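Local coordinates for protein aminotransferase (Streptomyces pactum, PDB 4ZM4) that belongs to the class-III aminotransferases, pyridoxal-phosphate-dependent enzymes of the PLP-dependent transferase fold that work as dimers with cofactor pockets near the subunit interface, at residues T145-R159 against M182-W195. The protein carries 1 engineered substitution. Sequence-based numbering, arbitrary orientation.
With P3B ((3E,4R,5R)-4,5-dihydroxy-3-{[(Z)-{3-hydroxy-2-methyl-5-[(phosphonooxy)methyl]pyridin-4(1H)-ylidene}methyl]imino}cyclohex-1-ene-1-carboxylic acid), chain H.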
ATOM      1  N   THR B 145     -18.662   7.781 -10.035  1.00 15.29           N
ATOM      2  CA  THR B 145     -17.973   6.612 -10.563  1.00 15.83           C
ATOM      3  C   THR B 145     -18.783   5.996 -11.706  1.00 16.48           C
ATOM      4  O   THR B 145     -19.940   6.366 -11.927  1.00 17.83           O
ATOM      5  CB  THR B 145     -17.805   5.541  -9.481  1.00 14.61           C
ATOM      6  OG1 THR B 145     -19.088   5.127  -9.025  1.00 14.15           O
ATOM      7  CG2 THR B 145     -17.034   6.053  -8.320  1.00 14.35           C
ATOM      8  N   PHE B 146     -18.186   5.056 -12.419  1.00 16.48           N
ATOM      9  CA  PHE B 146     -18.926   4.298 -13.428  1.00 16.83           C
ATOM     10  C   PHE B 146     -18.963   2.820 -13.064  1.00 16.85           C
ATOM     11  O   PHE B 146     -18.002   2.268 -12.545  1.00 16.85           O
ATOM     12  CB  PHE B 146     -18.323   4.510 -14.831  1.00 16.95           C
ATOM     13  CG  PHE B 146     -18.419   5.932 -15.316  1.00 16.69           C
ATOM     14  CD1 PHE B 146     -19.526   6.367 -16.025  1.00 16.00           C
ATOM     15  CD2 PHE B 146     -17.384   6.836 -15.079  1.00 17.28           C
ATOM     16  CE1 PHE B 146     -19.596   7.661 -16.509  1.00 16.11           C
ATOM     17  CE2 PHE B 146     -17.474   8.159 -15.538  1.00 17.97           C
ATOM     18  CZ  PHE B 146     -18.581   8.563 -16.268  1.00 16.61           C
ATOM     19  N   GLU B 147     -20.046   2.159 -13.438  1.00 18.28           N
ATOM     20  CA  GLU B 147     -20.247   0.768 -13.117  1.00 17.95           C
ATOM     21  C   GLU B 147     -19.224  -0.133 -13.779  1.00 17.73           C
ATOM     22  O   GLU B 147     -19.022  -0.104 -15.008  1.00 17.22           O
ATOM     23  CB  GLU B 147     -21.643   0.311 -13.527  1.00 18.97           C
ATOM     24  CG  GLU B 147     -21.972  -1.055 -12.934  1.00 20.28           C
ATOM     25  CD  GLU B 147     -23.356  -1.525 -13.280  1.00 20.78           C
ATOM     26  OE1 GLU B 147     -23.780  -1.297 -14.430  1.00 21.85           O
ATOM     27  OE2 GLU B 147     -23.999  -2.133 -12.410  1.00 24.56           O
ATOM     28  N   GLY B 148     -18.602  -0.966 -12.943  1.00 17.94           N
ATOM     29  CA  GLY B 148     -17.543  -1.894 -13.373  1.00 17.07           C
ATOM     30  C   GLY B 148     -16.144  -1.299 -13.256  1.00 17.06           C
ATOM     31  O   GLY B 148     -15.177  -2.025 -13.326  1.00 16.26           O
ATOM     32  N   HIS B 149     -16.054   0.019 -13.081  1.00 16.65           N
ATOM     33  CA  HIS B 149     -14.781   0.700 -12.967  1.00 16.08           C
ATOM     34  C   HIS B 149     -14.274   0.527 -11.536  1.00 15.78           C
ATOM     35  O   HIS B 149     -14.987   0.764 -10.590  1.00 14.38           O
ATOM     36  CB  HIS B 149     -14.895   2.188 -13.309  1.00 15.77           C
ATOM     37  CG  HIS B 149     -15.177   2.448 -14.760  1.00 16.55           C
ATOM     38  ND1 HIS B 149     -14.422   3.289 -15.535  1.00 16.23           N
ATOM     39  CD2 HIS B 149     -16.138   1.959 -15.581  1.00 17.60           C
ATOM     40  CE1 HIS B 149     -14.889   3.308 -16.770  1.00 16.48           C
ATOM     41  NE2 HIS B 149     -15.933   2.508 -16.826  1.00 16.40           N
ATOM     42  N   TYR B 150     -13.045   0.061 -11.402  1.00 14.33           N
ATOM     43  CA  TYR B 150     -12.540  -0.276 -10.110  1.00 14.11           C
ATOM     44  C   TYR B 150     -11.424   0.735  -9.753  1.00 14.05           C
ATOM     45  O   TYR B 150     -10.458   0.921 -10.531  1.00 13.82           O
ATOM     46  CB  TYR B 150     -12.065  -1.747 -10.111  1.00 13.17           C
ATOM     47  CG  TYR B 150     -11.469  -2.208  -8.797  1.00 13.37           C
ATOM     48  CD1 TYR B 150     -12.257  -2.393  -7.670  1.00 13.45           C
ATOM     49  CD2 TYR B 150     -10.110  -2.514  -8.695  1.00 13.72           C
ATOM     50  CE1 TYR B 150     -11.713  -2.826  -6.475  1.00 12.91           C
ATOM     51  CE2 TYR B 150      -9.547  -2.923  -7.494  1.00 12.63           C
ATOM     52  CZ  TYR B 150     -10.351  -3.076  -6.402  1.00 13.41           C
ATOM     53  OH  TYR B 150      -9.775  -3.489  -5.232  1.00 12.73           O
ATOM     54  N   HIS B 151     -11.523   1.298  -8.558  1.00 13.19           N
ATOM     55  CA  HIS B 151     -10.540   2.251  -8.080  1.00 13.99           C
ATOM     56  C   HIS B 151      -9.908   1.858  -6.735  1.00 13.95           C
ATOM     57  O   HIS B 151      -9.440   2.698  -5.981  1.00 14.40           O
ATOM     58  CB  HIS B 151     -11.207   3.605  -8.030  1.00 14.12           C
ATOM     59  CG  HIS B 151     -11.837   3.977  -9.332  1.00 13.97           C
ATOM     60  ND1 HIS B 151     -11.121   3.997 -10.511  1.00 13.86           N
ATOM     61  CD2 HIS B 151     -13.114   4.295  -9.652  1.00 13.69           C
ATOM     62  CE1 HIS B 151     -11.927   4.313 -11.503  1.00 13.99           C
ATOM     63  NE2 HIS B 151     -13.144   4.498 -11.011  1.00 14.56           N
ATOM     64  N   GLY B 152      -9.826   0.563  -6.480  1.00 13.97           N
ATOM     65  CA  GLY B 152      -9.231   0.054  -5.260  1.00 14.13           C
ATOM     66  C   GLY B 152     -10.311  -0.113  -4.223  1.00 14.39           C
ATOM     67  O   GLY B 152     -11.491   0.055  -4.518  1.00 14.55           O
ATOM     68  N   TRP B 153      -9.903  -0.405  -2.995  1.00 14.13           N
ATOM     69  CA  TRP B 153     -10.845  -0.862  -1.979  1.00 13.81           C
ATOM     70  C   TRP B 153     -11.013   0.110  -0.826  1.00 13.97           C
ATOM     71  O   TRP B 153     -11.501  -0.278   0.245  1.00 13.03           O
ATOM     72  CB  TRP B 153     -10.408  -2.239  -1.462  1.00 13.42           C
ATOM     73  CG  TRP B 153      -8.943  -2.390  -1.132  1.00 12.77           C
ATOM     74  CD1 TRP B 153      -7.929  -2.634  -1.986  1.00 13.23           C
ATOM     75  CD2 TRP B 153      -8.352  -2.316   0.167  1.00 12.57           C
ATOM     76  NE1 TRP B 153      -6.721  -2.697  -1.311  1.00 12.34           N
ATOM     77  CE2 TRP B 153      -6.972  -2.532   0.021  1.00 12.54           C
ATOM     78  CE3 TRP B 153      -8.873  -2.121   1.444  1.00 12.70           C
ATOM     79  CZ2 TRP B 153      -6.109  -2.573   1.099  1.00 12.55           C
ATOM     80  CZ3 TRP B 153      -8.038  -2.154   2.489  1.00 12.78           C
ATOM     81  CH2 TRP B 153      -6.655  -2.368   2.324  1.00 12.74           C
ATOM     82  N   SER B 154     -10.630   1.376  -1.029  1.00 14.15           N
ATOM     83  CA  SER B 154     -10.812   2.384   0.038  1.00 14.62           C
ATOM     84  C   SER B 154     -12.293   2.582   0.307  1.00 15.69           C
ATOM     85  O   SER B 154     -13.151   2.319  -0.540  1.00 15.16           O
ATOM     86  CB  SER B 154     -10.111   3.717  -0.260  1.00 13.94           C
ATOM     87  OG  SER B 154     -10.644   4.331  -1.440  1.00 14.15           O
ATOM     88  N   GLU B 155     -12.567   3.091   1.505  1.00 17.23           N
ATOM     89  CA  GLU B 155     -13.903   3.138   2.068  1.00 18.39           C
ATOM     90  C   GLU B 155     -14.952   3.903   1.214  1.00 17.46           C
ATOM     91  O   GLU B 155     -16.076   3.439   1.124  1.00 16.85           O
ATOM     92  CB  GLU B 155     -13.820   3.733   3.488  1.00 19.27           C
ATOM     93  CG  GLU B 155     -15.040   3.417   4.354  1.00 19.67           C
ATOM     94  CD  GLU B 155     -14.998   2.032   4.984  1.00 20.39           C
ATOM     95  OE1 GLU B 155     -15.914   1.689   5.740  1.00 22.21           O
ATOM     96  OE2 GLU B 155     -14.019   1.304   4.745  1.00 20.09           O
ATOM     97  N   THR B 156     -14.572   5.012   0.558  1.00 16.08           N
ATOM     98  CA  THR B 156     -15.533   5.824  -0.229  1.00 16.36           C
ATOM     99  C   THR B 156     -15.734   5.374  -1.678  1.00 16.85           C
ATOM    100  O   THR B 156     -16.666   5.845  -2.345  1.00 18.43           O
ATOM    101  CB  THR B 156     -15.237   7.372  -0.180  1.00 18.00           C
ATOM    102  OG1 THR B 156     -14.186   7.732  -1.079  1.00 16.88           O
ATOM    103  CG2 THR B 156     -14.824   7.826   1.257  1.00 17.68           C
ATOM    104  N   VAL B 157     -14.953   4.406  -2.166  1.00 17.20           N
ATOM    105  CA  VAL B 157     -15.129   3.916  -3.553  1.00 17.30           C
ATOM    106  C   VAL B 157     -15.419   2.424  -3.746  1.00 17.53           C
ATOM    107  O   VAL B 157     -15.804   2.023  -4.832  1.00 14.90           O
ATOM    108  CB  VAL B 157     -13.931   4.242  -4.452  1.00 18.88           C
ATOM    109  CG1 VAL B 157     -13.717   5.737  -4.471  1.00 20.63           C
ATOM    110  CG2 VAL B 157     -12.662   3.522  -3.980  1.00 19.10           C
ATOM    111  N   LEU B 158     -15.249   1.596  -2.710  1.00 19.04           N
ATOM    112  CA  LEU B 158     -15.435   0.141  -2.886  1.00 20.08           C
ATOM    113  C   LEU B 158     -16.895  -0.273  -3.106  1.00 21.33           C
ATOM    114  O   LEU B 158     -17.665  -0.389  -2.152  1.00 22.15           O
ATOM    115  CB  LEU B 158     -14.845  -0.625  -1.719  1.00 19.90           C
ATOM    116  CG  LEU B 158     -14.954  -2.134  -1.793  1.00 20.51           C
ATOM    117  CD1 LEU B 158     -14.445  -2.680  -3.130  1.00 21.21           C
ATOM    118  CD2 LEU B 158     -14.200  -2.763  -0.625  1.00 19.98           C
ATOM    119  N   ARG B 159     -17.251  -0.439  -4.378  1.00 22.05           N
ATOM    120  CA  ARG B 159     -18.562  -0.927  -4.814  1.00 22.77           C
ATOM    121  C   ARG B 159     -18.490  -2.425  -5.166  1.00 23.46           C
ATOM    122  O   ARG B 159     -17.410  -2.980  -5.363  1.00 24.07           O
ATOM    123  CB  ARG B 159     -19.062  -0.166  -6.070  1.00 23.88           C
ATOM    124  CG  ARG B 159     -19.583   1.257  -5.856  1.00 24.98           C
ATOM    125  CD  ARG B 159     -18.640   2.407  -6.264  1.00 26.26           C
ATOM    126  NE  ARG B 159     -18.119   2.288  -7.619  1.00 26.96           N
ATOM    127  CZ  ARG B 159     -16.865   2.142  -8.032  1.00 27.03           C
ATOM    128  NH1 ARG B 159     -15.826   2.069  -7.228  1.00 30.00           N
ATOM    129  NH2 ARG B 159     -16.644   2.036  -9.304  1.00 25.06           N
ATOM    130  N   MET B 182     -17.889  -2.435   6.157  1.00 18.59           N
ATOM    131  CA  MET B 182     -17.779  -0.998   5.851  1.00 19.26           C
ATOM    132  C   MET B 182     -18.774  -0.196   6.683  1.00 18.78           C
ATOM    133  O   MET B 182     -19.871  -0.676   6.968  1.00 18.67           O
ATOM    134  CB  MET B 182     -18.051  -0.761   4.349  1.00 19.36           C
ATOM    135  CG  MET B 182     -16.952  -1.303   3.460  1.00 19.60           C
ATOM    136  SD  MET B 182     -17.301  -1.304   1.685  1.00 21.99           S
ATOM    137  CE  MET B 182     -17.457   0.463   1.345  1.00 21.48           C
ATOM    138  N   ILE B 183     -18.421   1.026   7.075  1.00 18.32           N
ATOM    139  CA  ILE B 183     -19.395   1.857   7.779  1.00 17.35           C
ATOM    140  C   ILE B 183     -20.573   2.140   6.846  1.00 16.91           C
ATOM    141  O   ILE B 183     -20.416   2.206   5.629  1.00 13.69           O
ATOM    142  CB  ILE B 183     -18.819   3.169   8.338  1.00 18.05           C
ATOM    143  CG1 ILE B 183     -18.207   4.043   7.223  1.00 18.96           C
ATOM    144  CG2 ILE B 183     -17.809   2.841   9.427  1.00 19.30           C
ATOM    145  CD1 ILE B 183     -17.918   5.463   7.648  1.00 19.06           C
ATOM    146  N   PRO B 184     -21.777   2.248   7.433  1.00 17.68           N
ATOM    147  CA  PRO B 184     -22.984   2.370   6.604  1.00 17.78           C
ATOM    148  C   PRO B 184     -22.984   3.611   5.692  1.00 18.63           C
ATOM    149  O   PRO B 184     -23.613   3.560   4.618  1.00 16.43           O
ATOM    150  CB  PRO B 184     -24.155   2.429   7.608  1.00 16.83           C
ATOM    151  CG  PRO B 184     -23.553   2.586   8.950  1.00 17.64           C
ATOM    152  CD  PRO B 184     -22.079   2.204   8.881  1.00 17.59           C
ATOM    153  N   GLU B 185     -22.267   4.665   6.089  1.00 17.19           N
ATOM    154  CA  GLU B 185     -22.254   5.897   5.329  1.00 17.42           C
ATOM    155  C   GLU B 185     -21.148   5.881   4.252  1.00 18.69           C
ATOM    156  O   GLU B 185     -20.936   6.876   3.562  1.00 17.80           O
ATOM    157  CB  GLU B 185     -22.048   7.095   6.255  1.00 17.73           C
ATOM    158  CG  GLU B 185     -23.058   7.234   7.399  1.00 18.68           C
ATOM    159  CD  GLU B 185     -22.679   6.450   8.654  1.00 20.75           C
ATOM    160  OE1 GLU B 185     -21.705   5.673   8.638  1.00 20.47           O
ATOM    161  OE2 GLU B 185     -23.363   6.585   9.675  1.00 22.62           O
ATOM    162  N   ALA B 186     -20.440   4.757   4.100  1.00 17.85           N
ATOM    163  CA  ALA B 186     -19.201   4.754   3.334  1.00 16.68           C
ATOM    164  C   ALA B 186     -19.424   5.370   1.971  1.00 17.61           C
ATOM    165  O   ALA B 186     -18.584   6.138   1.497  1.00 15.17           O
ATOM    166  CB  ALA B 186     -18.666   3.352   3.186  1.00 16.34           C
ATOM    167  N   LEU B 187     -20.558   5.037   1.343  1.00 17.71           N
ATOM    168  CA  LEU B 187     -20.799   5.405  -0.042  1.00 18.75           C
ATOM    169  C   LEU B 187     -21.832   6.485  -0.201  1.00 19.92           C
ATOM    170  O   LEU B 187     -22.385   6.662  -1.282  1.00 22.84           O
ATOM    171  CB  LEU B 187     -21.185   4.150  -0.835  1.00 19.24           C
ATOM    172  CG  LEU B 187     -20.123   3.045  -0.938  1.00 18.83           C
ATOM    173  CD1 LEU B 187     -20.677   1.885  -1.738  1.00 18.94           C
ATOM    174  CD2 LEU B 187     -18.826   3.488  -1.569  1.00 19.27           C
ATOM    175  N   ALA B 188     -22.157   7.166   0.905  1.00 21.75           N
ATOM    176  CA  ALA B 188     -23.205   8.188   0.927  1.00 21.09           C
ATOM    177  C   ALA B 188     -22.938   9.305  -0.071  1.00 20.81           C
ATOM    178  O   ALA B 188     -23.876   9.903  -0.572  1.00 20.94           O
ATOM    179  CB  ALA B 188     -23.308   8.781   2.310  1.00 23.22           C
ATOM    180  N   HIS B 189     -21.655   9.576  -0.341  1.00 19.73           N
ATOM    181  CA  HIS B 189     -21.224  10.686  -1.183  1.00 17.86           C
ATOM    182  C   HIS B 189     -20.602  10.156  -2.468  1.00 17.31           C
ATOM    183  O   HIS B 189     -19.763  10.788  -3.080  1.00 19.50           O
ATOM    184  CB  HIS B 189     -20.267  11.595  -0.391  1.00 17.89           C
ATOM    185  CG  HIS B 189     -20.891  12.194   0.833  1.00 18.64           C
ATOM    186  ND1 HIS B 189     -21.646  13.346   0.797  1.00 19.71           N
ATOM    187  CD2 HIS B 189     -20.900  11.788   2.118  1.00 19.37           C
ATOM    188  CE1 HIS B 189     -22.124  13.601   1.996  1.00 19.75           C
ATOM    189  NE2 HIS B 189     -21.659  12.687   2.826  1.00 20.09           N
ATOM    190  N   THR B 190     -20.987   8.953  -2.845  1.00 17.14           N
ATOM    191  CA  THR B 190     -20.500   8.334  -4.035  1.00 16.22           C
ATOM    192  C   THR B 190     -21.690   7.846  -4.863  1.00 18.35           C
ATOM    193  O   THR B 190     -22.579   7.203  -4.356  1.00 18.92           O
ATOM    194  CB  THR B 190     -19.613   7.139  -3.722  1.00 14.77           C
ATOM    195  OG1 THR B 190     -18.562   7.523  -2.830  1.00 12.62           O
ATOM    196  CG2 THR B 190     -18.997   6.564  -5.016  1.00 14.31           C
ATOM    197  N   VAL B 191     -21.636   8.133  -6.163  1.00 18.80           N
ATOM    198  CA  VAL B 191     -22.740   7.955  -7.072  1.00 17.77           C
ATOM    199  C   VAL B 191     -22.189   7.185  -8.291  1.00 18.31           C
ATOM    200  O   VAL B 191     -20.967   7.186  -8.547  1.00 18.93           O
ATOM    201  CB  VAL B 191     -23.334   9.374  -7.329  1.00 17.88           C
ATOM    202  CG1 VAL B 191     -23.436   9.745  -8.780  1.00 18.50           C
ATOM    203  CG2 VAL B 191     -24.685   9.543  -6.593  1.00 17.31           C
ATOM    204  N   GLN B 192     -23.066   6.553  -9.061  1.00 17.02           N
ATOM    205  CA  GLN B 192     -22.612   5.731 -10.160  1.00 16.41           C
ATOM    206  C   GLN B 192     -23.527   5.881 -11.368  1.00 16.78           C
ATOM    207  O   GLN B 192     -24.742   6.030 -11.212  1.00 15.88           O
ATOM    208  CB  GLN B 192     -22.542   4.273  -9.728  1.00 16.14           C
ATOM    209  CG  GLN B 192     -21.617   3.429 -10.556  1.00 16.14           C
ATOM    210  CD  GLN B 192     -21.450   1.989 -10.079  1.00 17.15           C
ATOM    211  OE1 GLN B 192     -20.335   1.570  -9.825  1.00 18.98           O
ATOM    212  NE2 GLN B 192     -22.546   1.250  -9.925  1.00 17.26           N
ATOM    213  N   LEU B 193     -22.915   5.841 -12.563  1.00 17.33           N
ATOM    214  CA  LEU B 193     -23.597   5.744 -13.837  1.00 18.48           C
ATOM    215  C   LEU B 193     -23.027   4.584 -14.650  1.00 18.13           C
ATOM    216  O   LEU B 193     -21.977   4.069 -14.352  1.00 18.72           O
ATOM    217  CB  LEU B 193     -23.314   6.991 -14.689  1.00 21.07           C
ATOM    218  CG  LEU B 193     -23.509   8.375 -14.113  1.00 20.96           C
ATOM    219  CD1 LEU B 193     -22.975   9.378 -15.102  1.00 21.06           C
ATOM    220  CD2 LEU B 193     -24.992   8.604 -13.844  1.00 21.42           C
ATOM    221  N   GLY B 194     -23.701   4.238 -15.737  1.00 17.97           N
ATOM    222  CA  GLY B 194     -23.194   3.290 -16.704  1.00 18.74           C
ATOM    223  C   GLY B 194     -22.116   3.926 -17.583  1.00 20.06           C
ATOM    224  O   GLY B 194     -22.224   5.097 -17.975  1.00 23.01           O
ATOM    225  N   TRP B 195     -21.107   3.131 -17.905  1.00 19.38           N
ATOM    226  CA  TRP B 195     -20.016   3.512 -18.780  1.00 19.54           C
ATOM    227  C   TRP B 195     -20.572   3.820 -20.167  1.00 20.56           C
ATOM    228  O   TRP B 195     -21.514   3.171 -20.588  1.00 24.15           O
ATOM    229  CB  TRP B 195     -19.054   2.343 -18.860  1.00 18.73           C
ATOM    230  CG  TRP B 195     -17.753   2.528 -19.648  1.00 20.60           C
ATOM    231  CD1 TRP B 195     -17.173   1.609 -20.455  1.00 19.67           C
ATOM    232  CD2 TRP B 195     -16.853   3.654 -19.631  1.00 19.18           C
ATOM    233  NE1 TRP B 195     -15.995   2.078 -20.938  1.00 18.11           N
ATOM    234  CE2 TRP B 195     -15.777   3.329 -20.458  1.00 17.84           C
ATOM    235  CE3 TRP B 195     -16.873   4.895 -19.005  1.00 19.69           C
ATOM    236  CZ2 TRP B 195     -14.724   4.177 -20.677  1.00 19.34           C
ATOM    237  CZ3 TRP B 195     -15.827   5.760 -19.241  1.00 19.99           C
ATOM    238  CH2 TRP B 195     -14.774   5.405 -20.086  1.00 19.67           C
TER
HETATM  239  OAH P3B H 501      -4.772  -1.365  -4.628  1.00 14.68           O
HETATM  240  PBA P3B H 501      -4.021  -1.780  -5.961  1.00 15.23           P
HETATM  241  OAI P3B H 501      -4.362  -3.231  -6.120  1.00 14.22           O
HETATM  242  OAC P3B H 501      -2.514  -1.595  -5.899  1.00 16.44           O
HETATM  243  OAQ P3B H 501      -4.811  -0.838  -7.095  1.00 14.93           O
HETATM  244  CAM P3B H 501      -6.256  -0.599  -7.057  1.00 14.96           C
HETATM  245  CAV P3B H 501      -6.648  -0.340  -8.347  1.00 15.18           C
HETATM  246  CAL P3B H 501      -6.883   0.986  -8.682  1.00 13.73           C
HETATM  247  NAP P3B H 501      -7.235   1.281  -9.993  1.00 13.84           N
HETATM  248  CAU P3B H 501      -7.335   0.292 -10.945  1.00 13.30           C
HETATM  249  CAA P3B H 501      -7.714   0.585 -12.228  1.00 13.01           C
HETATM  250  CAW P3B H 501      -7.145  -0.976 -10.615  1.00 13.23           C
HETATM  251  OAE P3B H 501      -7.262  -1.898 -11.596  1.00 13.91           O
HETATM  252  CAX P3B H 501      -6.762  -1.362  -9.330  1.00 16.63           C
HETATM  253  CAJ P3B H 501      -6.570  -2.752  -9.006  1.00 20.22           C
HETATM  254  NAO P3B H 501      -6.906  -3.753  -9.887  1.00 24.96           N
HETATM  255  CAT P3B H 501      -6.841  -5.080  -9.550  1.00 33.34           C
HETATM  256  CAK P3B H 501      -6.607  -5.597  -8.245  1.00 33.36           C
HETATM  257  CAS P3B H 501      -6.626  -6.950  -7.923  1.00 31.90           C
HETATM  258  CAR P3B H 501      -6.330  -7.417  -6.629  1.00 30.86           C
HETATM  259  OAD P3B H 501      -6.244  -8.626  -6.363  1.00 31.04           O
HETATM  260  OAB P3B H 501      -6.220  -6.677  -5.682  1.00 28.77           O
HETATM  261  CAN P3B H 501      -6.645  -7.891  -8.876  1.00 34.43           C
HETATM  262  CAY P3B H 501      -6.759  -7.468 -10.349  1.00 35.22           C
HETATM  263  OAF P3B H 501      -7.674  -8.445 -10.882  1.00 40.25           O
HETATM  264  CAZ P3B H 501      -7.209  -5.974 -10.615  1.00 35.14           C
HETATM  265  OAG P3B H 501      -6.909  -5.420 -11.949  1.00 31.64           O
HETATM  266  O   HOH W   1     -24.333  -1.470  -9.890  1.00 23.23           O
HETATM  267  O   HOH W   2     -19.242  -0.741  -9.902  1.00  6.61           O
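Thr145 and Phe146 pair in parallel with Gln192 and Leu193, at one border of the mixed seven-stranded sheet of the class-III aminotransferase fold. Strand 190-193 is the outermost strand within the chain. The backbone ladder runs from Thr145 N to Val191 O, from Leu193 N to Thr145 O at 3.1 Å, and from Glu147 N to Leu193 O. Val191 O is gripped twice, because Thr145 OG1 also donates to it at 2.8 Å, from the opposite face of its carbonyl plane. Thr145 OG1 lies between its own N and carbonyl carbon (chi1 61°), which turns it to that oxygen.

Phe146, His149 and Trp195 form an aromatic cluster at the end of the two strands. The edge of Trp195 meets the face of Phe146, with Trp195 CE3 4.1 Å from Phe146 CG. The edge of His149 in turn points at the face of Trp195, with His149 NE2 3.2 Å from Trp195 CD2 and the planes at 67°. His149 ND1 is hydrogen-bonded to the backbone N of Glu218, and Trp195 NE1 to the backbone O of Ile227. Farther along, Tyr150, His151 and Gly152 help to line the P3B pocket.

On the sheet face that carries Thr145 and Gln192, opposite that of Phe146 and Leu193, Gln192 extends past Thr145. Gln192 OE1 takes Arg159 NE at 3.2 Å, from above the amide plane, and a water links OE1 to Gly148 N. Its NE2 hydrogen-bonds to the backbone O of Pro172.

Segments 155-159 and 182-190 are joined by further polar contacts. Glu155 bends at chi2 (81°), and Glu155 OE1 accepts Ile183 N at 2.9 Å, while OE2 forms a salt bridge with Arg132 of the second subunit. Leu187 CD2 packs on Thr156 O. Thr156 O also receives Thr190 OG1 at 2.6 Å, in the carbonyl plane.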